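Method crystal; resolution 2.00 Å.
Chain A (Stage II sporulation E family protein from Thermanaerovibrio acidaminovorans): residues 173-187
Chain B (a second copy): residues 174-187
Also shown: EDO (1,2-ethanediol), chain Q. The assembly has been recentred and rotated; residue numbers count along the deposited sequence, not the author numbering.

Chain A, residues 173-187: EDRIAMALSRGSDAR
Chain B, residues 174-187: DRIAMALSRGSDAR

Two copies of one strand pair edge to edge, antiparallel at 157° with axes 4.6 Å apart, Met A178 facing Met B178 at the centre of the register. Asp A174, backbone left-handed (60/24), opens the ladder: its O accepts from Arg B182 N (2.9 Å), and its OD2 salt-bridges Arg B182 NH2 (2.8 Å). Arg A175 (mmm) pairs with Ser B181; its NH2 donates to a water that donates to Leu B180 O. Arg A175, Ala A177 and Ala A179 run -97 to -116/125 to 143, Ile A176 and Met A178 near -145/140, Leu A180 -156/164. Ile A176 N bonds Leu B180 O and Leu B180 N Ile A176 O, both 2.8 Å. Ala A177 opposite Ala B179 takes a non-hydrogen-bonded site, on the face of Arg A175 and Ser B181, away from Ile A176, Met A178 and Leu A180. Met A178 N bonds Met B178 O and Met B178 N Met A178 O, both 2.9 Å; the selenomethionines interlock, Met A178 (ptm) CG 3.2 Å from Met B178 (mtm) CE. Ala A179 opposite Ala B177 repeats Ala A177. Leu A180 (pp) N bonds Ile B176 O (3.0 Å), Ile B176 N Leu A180 O (2.7 Å); Leu A180 CD2 meets Met B178 CE (3.6 Å). A type I turn, Ser A181 to Ser A184, follows; Arg A182 CG touches Ile B176 CD1 (3.4 Å). At Ala A186 and Arg A187, poorly ordered in both copies, some backbone atoms clash with the other copy in the model.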

# COMPACT_ATOMS: atom_id res chain seq x y z
N GLU A 173 0.86 15.04 7.14
CA GLU A 173 2.03 15.62 7.79
C GLU A 173 2.58 14.69 8.86
O GLU A 173 1.86 14.25 9.75
CB GLU A 173 1.68 16.97 8.43
CG GLU A 173 1.36 18.07 7.44
CD GLU A 173 1.39 19.45 8.09
OE1 GLU A 173 2.03 19.58 9.16
OE2 GLU A 173 0.78 20.38 7.54
N ASP A 174 3.88 14.42 8.78
CA ASP A 174 4.53 13.49 9.69
C ASP A 174 3.93 12.08 9.60
O ASP A 174 4.04 11.31 10.56
CB ASP A 174 4.46 13.99 11.14
CG ASP A 174 5.28 15.26 11.37
OD1 ASP A 174 4.68 16.35 11.45
OD2 ASP A 174 6.52 15.15 11.48
N ARG A 175 3.31 11.73 8.48
CA ARG A 175 2.87 10.35 8.25
C ARG A 175 3.93 9.64 7.40
O ARG A 175 4.54 10.24 6.51
CB ARG A 175 1.49 10.25 7.57
CG ARG A 175 0.33 10.93 8.34
CD ARG A 175 0.08 10.30 9.72
NE ARG A 175 0.03 8.83 9.67
CZ ARG A 175 -0.11 8.07 10.75
NH1 ARG A 175 -0.23 8.65 11.95
NH2 ARG A 175 -0.15 6.75 10.64
N ILE A 176 4.16 8.37 7.70
CA ILE A 176 5.19 7.62 6.99
C ILE A 176 4.68 6.21 6.75
O ILE A 176 4.08 5.61 7.64
CB ILE A 176 6.48 7.52 7.81
CG1 ILE A 176 6.90 8.91 8.30
CG2 ILE A 176 7.60 6.88 6.99
CD1 ILE A 176 8.14 8.91 9.16
N ALA A 177 4.92 5.70 5.55
CA ALA A 177 4.57 4.34 5.20
C ALA A 177 5.88 3.62 4.91
O ALA A 177 6.74 4.17 4.22
CB ALA A 177 3.67 4.32 3.98
N MSE A 178 6.05 2.43 5.46
CA MSE A 178 7.30 1.71 5.25
C MSE A 178 7.09 0.22 5.19
O MSE A 178 6.20 -0.33 5.84
CB MSE A 178 8.33 2.05 6.33
CG MSE A 178 7.88 1.86 7.75
SE MSE A 178 9.11 2.79 9.00
CE MSE A 178 10.80 2.13 8.30
N ALA A 179 7.91 -0.43 4.38
CA ALA A 179 7.94 -1.87 4.28
C ALA A 179 9.31 -2.30 4.78
O ALA A 179 10.34 -1.82 4.27
CB ALA A 179 7.74 -2.31 2.83
N LEU A 180 9.34 -3.18 5.77
CA LEU A 180 10.60 -3.58 6.37
C LEU A 180 10.44 -4.97 7.03
O LEU A 180 9.32 -5.44 7.17
CB LEU A 180 11.08 -2.50 7.34
CG LEU A 180 10.35 -2.25 8.66
CD1 LEU A 180 10.81 -3.31 9.63
CD2 LEU A 180 10.68 -0.87 9.19
N SER A 181 11.53 -5.65 7.35
CA SER A 181 11.40 -6.98 7.95
C SER A 181 11.57 -6.85 9.45
O SER A 181 11.94 -5.78 9.92
CB SER A 181 12.46 -7.92 7.38
OG SER A 181 13.74 -7.47 7.73
N ARG A 182 11.38 -7.92 10.22
CA ARG A 182 11.48 -7.79 11.67
C ARG A 182 12.93 -7.49 12.05
O ARG A 182 13.21 -6.66 12.92
CB ARG A 182 10.97 -9.05 12.40
CG ARG A 182 9.51 -9.38 12.14
CD ARG A 182 9.03 -10.66 12.85
NE ARG A 182 7.63 -10.95 12.55
CZ ARG A 182 7.17 -11.32 11.36
NH1 ARG A 182 5.88 -11.56 11.18
NH2 ARG A 182 8.01 -11.47 10.32
N GLY A 183 13.86 -8.14 11.35
CA GLY A 183 15.28 -7.94 11.59
C GLY A 183 15.77 -6.53 11.30
O GLY A 183 16.85 -6.13 11.73
N SER A 184 14.97 -5.77 10.56
CA SER A 184 15.30 -4.38 10.29
C SER A 184 14.92 -3.59 11.52
O SER A 184 13.76 -3.60 11.93
CB SER A 184 14.50 -3.86 9.09
OG SER A 184 14.67 -4.67 7.94
N ASP A 185 15.88 -2.90 12.11
CA ASP A 185 15.55 -2.06 13.24
C ASP A 185 14.86 -0.82 12.70
O ASP A 185 15.39 -0.11 11.85
CB ASP A 185 16.79 -1.71 14.08
CG ASP A 185 17.57 -0.53 13.51
OD1 ASP A 185 17.60 -0.36 12.28
OD2 ASP A 185 18.16 0.22 14.32
N ALA A 186 13.64 -0.58 13.16
CA ALA A 186 12.88 0.54 12.64
C ALA A 186 13.18 1.84 13.41
O ALA A 186 12.80 2.93 12.98
CB ALA A 186 11.40 0.21 12.61
N ARG A 187 13.88 1.72 14.54
CA ARG A 187 14.39 2.88 15.26
C ARG A 187 15.60 3.49 14.56
O ARG A 187 15.64 4.69 14.30
CB ARG A 187 14.79 2.50 16.70
CG ARG A 187 13.65 2.47 17.70
CD ARG A 187 14.18 2.21 19.11
NE ARG A 187 13.14 2.32 20.12
CZ ARG A 187 12.86 1.37 21.01
NH1 ARG A 187 13.55 0.24 21.02
NH2 ARG A 187 11.89 1.55 21.90
N ASP B 174 8.15 -11.64 1.60
CA ASP B 174 7.50 -10.36 1.85
C ASP B 174 8.14 -9.59 3.01
O ASP B 174 9.21 -9.96 3.48
CB ASP B 174 5.98 -10.52 2.01
CG ASP B 174 5.58 -11.16 3.33
OD1 ASP B 174 4.36 -11.22 3.61
OD2 ASP B 174 6.47 -11.61 4.09
N ARG B 175 7.50 -8.51 3.44
CA ARG B 175 7.98 -7.66 4.51
C ARG B 175 6.76 -7.15 5.28
O ARG B 175 5.64 -7.24 4.80
CB ARG B 175 8.77 -6.47 3.93
CG ARG B 175 10.07 -6.86 3.21
CD ARG B 175 11.14 -7.24 4.21
NE ARG B 175 12.45 -7.46 3.61
CZ ARG B 175 12.84 -8.61 3.05
NH1 ARG B 175 11.99 -9.63 2.97
NH2 ARG B 175 14.05 -8.73 2.55
N ILE B 176 6.97 -6.63 6.48
CA ILE B 176 5.88 -6.04 7.23
C ILE B 176 5.58 -4.64 6.66
O ILE B 176 6.50 -3.91 6.34
CB ILE B 176 6.25 -5.90 8.70
CG1 ILE B 176 6.67 -7.28 9.24
CG2 ILE B 176 5.10 -5.30 9.49
CD1 ILE B 176 7.34 -7.22 10.60
N ALA B 177 4.31 -4.28 6.50
CA ALA B 177 3.99 -2.93 6.03
C ALA B 177 3.39 -2.14 7.20
O ALA B 177 2.49 -2.63 7.87
CB ALA B 177 3.01 -2.99 4.86
N MSE B 178 3.90 -0.93 7.44
CA MSE B 178 3.43 -0.15 8.58
C MSE B 178 3.24 1.30 8.18
O MSE B 178 4.09 1.87 7.50
CB MSE B 178 4.46 -0.15 9.72
CG MSE B 178 5.11 -1.47 10.03
SE MSE B 178 6.53 -1.17 11.37
CE MSE B 178 7.53 0.21 10.46
N ALA B 179 2.14 1.88 8.64
CA ALA B 179 1.91 3.31 8.53
C ALA B 179 2.03 3.92 9.92
O ALA B 179 1.23 3.58 10.79
CB ALA B 179 0.51 3.55 7.96
N LEU B 180 3.03 4.79 10.14
CA LEU B 180 3.26 5.40 11.44
C LEU B 180 3.39 6.91 11.31
O LEU B 180 3.39 7.46 10.22
CB LEU B 180 4.57 4.88 12.05
CG LEU B 180 4.96 3.42 11.83
CD1 LEU B 180 6.42 3.21 12.21
CD2 LEU B 180 4.06 2.52 12.66
N SER B 181 3.56 7.59 12.43
CA SER B 181 3.87 9.01 12.39
C SER B 181 5.32 9.09 12.82
O SER B 181 5.80 8.22 13.54
CB SER B 181 2.97 9.78 13.35
OG SER B 181 3.34 9.52 14.69
N ARG B 182 6.04 10.11 12.36
CA ARG B 182 7.42 10.29 12.79
C ARG B 182 7.46 10.29 14.32
O ARG B 182 8.43 9.85 14.93
CB ARG B 182 8.00 11.60 12.24
CG ARG B 182 9.52 11.61 12.10
CD ARG B 182 10.04 12.98 11.67
NE ARG B 182 10.25 13.11 10.22
CZ ARG B 182 9.28 13.37 9.34
NH1 ARG B 182 9.55 13.48 8.05
NH2 ARG B 182 8.02 13.51 9.76
N GLY B 183 6.37 10.76 14.92
CA GLY B 183 6.21 10.77 16.36
C GLY B 183 6.15 9.41 17.04
O GLY B 183 6.31 9.33 18.26
N SER B 184 5.92 8.34 16.28
CA SER B 184 5.91 7.01 16.88
C SER B 184 7.35 6.50 16.97
O SER B 184 8.28 7.18 16.51
CB SER B 184 5.05 6.06 16.04
OG SER B 184 3.70 6.49 15.97
N ASP B 185 7.54 5.32 17.55
CA ASP B 185 8.86 4.70 17.56
C ASP B 185 8.84 3.44 16.72
O ASP B 185 8.25 2.43 17.09
CB ASP B 185 9.37 4.43 18.99
CG ASP B 185 8.43 3.54 19.80
OD1 ASP B 185 7.64 2.77 19.21
OD2 ASP B 185 8.48 3.61 21.05
N ALA B 186 9.50 3.52 15.57
CA ALA B 186 9.42 2.47 14.57
C ALA B 186 9.83 1.07 15.04
O ALA B 186 9.03 0.14 15.01
CB ALA B 186 10.15 2.89 13.31
N ARG B 187 11.09 0.89 15.44
CA ARG B 187 11.55 -0.43 15.87
C ARG B 187 10.93 -0.83 17.21
O ARG B 187 10.64 -2.00 17.44
CB ARG B 187 13.08 -0.50 15.95
CG ARG B 187 13.62 -1.78 16.57
CD ARG B 187 13.91 -1.57 18.04
NE ARG B 187 15.14 -0.82 18.25
CZ ARG B 187 16.04 -1.12 19.18
NH1 ARG B 187 15.84 -2.16 19.97
NH2 ARG B 187 17.14 -0.39 19.31
C1 EDO Q . 9.64 -12.74 5.43
O1 EDO Q . 9.17 -13.47 4.28
C2 EDO Q . 11.10 -12.32 5.22
O2 EDO Q . 11.50 -11.35 6.19
O HOH W 1 1.11 6.72 8.12